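Local coordinates for protein gamma-glutamyltranspeptidase (Klebsiella pneumoniae subsp. pneumoniae, PDB 5HFT) that converts oxamate to oxalate in the uric acid degradation pathway and belongs to the gamma-glutamyltransferase family of N-terminal nucleophile hydrolases, at residues I109-L115 / A157-A163. Sequence-based numbering, arbitrary orientation.
Sequences ISRPRWL and AMGHAGA
Two nitrogens along one edge of the R113 guanidinium both donate to M158 O. R113 NE lies 3.0 Å and R113 NH2 3.1 Å from M158 O. The oxygen sits in the guanidinium plane, but both donors approach it from above one face of its carbonyl plane. The R113 chain bends at chi3 (-73°), which turns the guanidinium back toward the preceding helix. There R113 NH1 donates to I109 O over 2.8 Å. One arginine thus ties the C-terminal part of helix 105-110 to residues 157-159. R113 NH2 also forms a salt bridge with D177, which in turn accepts from the backbone N of A161. D177 probably offsets some of the positive charge of R113 and nearby R179, which also donates to I109 O.

The side chains of R113 and M158 run past each other in opposite directions, with R113 CB 3.6 Å from M158 CG. The M158 methyl CE reaches W114 CA. I109 CD1 lies 4.0 Å from A163 CB, and I109 CG2 also touches A161 CB. G159 lies close to G84, inferred to bind substrate.

W114 points away from the 157-163 segment and packs on A93 of helix 88-101. Strand 160-166 pairs antiparallel with strands 76-82 and 172-175. The contact joins helix 105-110 and the segment after it to this sheet, consistent with the layered alpha/beta fold of N-terminal nucleophile hydrolases.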
# COMPACT_ATOMS: atom_id res chain seq x y z
N ILE C 109 6.00 -17.28 5.05
CA ILE C 109 6.06 -16.39 3.90
C ILE C 109 6.95 -16.96 2.79
O ILE C 109 6.73 -16.68 1.61
CB ILE C 109 6.56 -15.00 4.36
CG1 ILE C 109 5.57 -14.37 5.33
CG2 ILE C 109 6.72 -14.05 3.19
CD1 ILE C 109 6.09 -13.16 6.02
N SER C 110 7.93 -17.81 3.14
CA SER C 110 8.93 -18.28 2.18
C SER C 110 8.46 -19.49 1.38
O SER C 110 8.65 -19.53 0.16
CB SER C 110 10.23 -18.62 2.90
OG SER C 110 10.80 -17.47 3.51
N ARG C 111 7.87 -20.50 2.06
CA ARG C 111 7.35 -21.72 1.43
C ARG C 111 6.61 -21.39 0.14
O ARG C 111 5.88 -20.39 0.07
CB ARG C 111 6.43 -22.48 2.39
N PRO C 112 6.83 -22.16 -0.93
CA PRO C 112 6.32 -21.76 -2.25
C PRO C 112 4.79 -21.68 -2.29
O PRO C 112 4.09 -22.31 -1.49
CB PRO C 112 6.85 -22.86 -3.18
CG PRO C 112 7.19 -24.02 -2.26
CD PRO C 112 7.62 -23.40 -0.98
N ARG C 113 4.28 -20.88 -3.23
CA ARG C 113 2.84 -20.63 -3.32
C ARG C 113 2.24 -21.00 -4.67
O ARG C 113 2.82 -21.77 -5.44
CB ARG C 113 2.54 -19.17 -3.00
CG ARG C 113 2.76 -18.82 -1.55
CD ARG C 113 2.19 -17.46 -1.23
NE ARG C 113 2.99 -16.38 -1.79
CZ ARG C 113 4.04 -15.85 -1.17
NH1 ARG C 113 4.42 -16.33 0.00
NH2 ARG C 113 4.72 -14.85 -1.73
N TRP C 114 1.04 -20.49 -4.95
CA TRP C 114 0.28 -21.00 -6.09
C TRP C 114 -0.72 -19.97 -6.59
O TRP C 114 -1.34 -19.26 -5.80
CB TRP C 114 -0.47 -22.29 -5.71
CG TRP C 114 -1.42 -22.12 -4.56
CD1 TRP C 114 -2.72 -21.76 -4.64
CD2 TRP C 114 -1.13 -22.31 -3.17
NE1 TRP C 114 -3.27 -21.71 -3.38
CE2 TRP C 114 -2.31 -22.04 -2.46
CE3 TRP C 114 0.02 -22.67 -2.45
CZ2 TRP C 114 -2.38 -22.12 -1.08
CZ3 TRP C 114 -0.06 -22.76 -1.08
CH2 TRP C 114 -1.25 -22.48 -0.41
N LEU C 115 -0.88 -19.92 -7.91
CA LEU C 115 -1.93 -19.13 -8.55
C LEU C 115 -2.92 -20.06 -9.27
O LEU C 115 -3.98 -20.42 -8.74
CB LEU C 115 -1.33 -18.13 -9.54
CG LEU C 115 -0.40 -17.06 -8.95
CD1 LEU C 115 0.41 -16.42 -10.06
CD2 LEU C 115 -1.16 -16.00 -8.14
N ALA C 157 5.18 -13.76 -9.50
CA ALA C 157 3.73 -13.85 -9.63
C ALA C 157 3.04 -14.42 -8.39
O ALA C 157 1.82 -14.26 -8.26
CB ALA C 157 3.38 -14.70 -10.85
N MET C 158 3.78 -15.04 -7.47
CA MET C 158 3.22 -15.41 -6.17
C MET C 158 3.24 -14.25 -5.17
O MET C 158 2.69 -14.41 -4.07
CB MET C 158 3.94 -16.62 -5.56
CG MET C 158 3.63 -17.99 -6.19
SD MET C 158 3.60 -18.14 -7.97
CE MET C 158 3.23 -19.88 -8.16
N GLY C 159 3.88 -13.13 -5.49
CA GLY C 159 3.77 -11.93 -4.70
C GLY C 159 4.97 -11.66 -3.80
O GLY C 159 5.97 -12.38 -3.77
N HIS C 160 4.85 -10.55 -3.07
CA HIS C 160 5.78 -10.16 -2.02
C HIS C 160 4.95 -9.87 -0.78
O HIS C 160 4.10 -8.97 -0.81
CB HIS C 160 6.57 -8.90 -2.37
CG HIS C 160 7.38 -9.00 -3.62
ND1 HIS C 160 7.71 -10.21 -4.21
CD2 HIS C 160 7.96 -8.04 -4.38
CE1 HIS C 160 8.44 -9.98 -5.28
NE2 HIS C 160 8.61 -8.67 -5.41
N ALA C 161 5.18 -10.63 0.29
CA ALA C 161 4.40 -10.49 1.50
C ALA C 161 5.33 -10.14 2.66
O ALA C 161 6.48 -10.58 2.71
CB ALA C 161 3.60 -11.76 1.79
N GLY C 162 4.83 -9.32 3.58
CA GLY C 162 5.55 -8.98 4.78
C GLY C 162 4.63 -9.17 5.97
O GLY C 162 3.42 -9.35 5.81
N ALA C 163 5.22 -9.18 7.17
CA ALA C 163 4.41 -9.39 8.36
C ALA C 163 5.19 -8.99 9.60
O ALA C 163 6.42 -9.10 9.66
CB ALA C 163 3.94 -10.84 8.50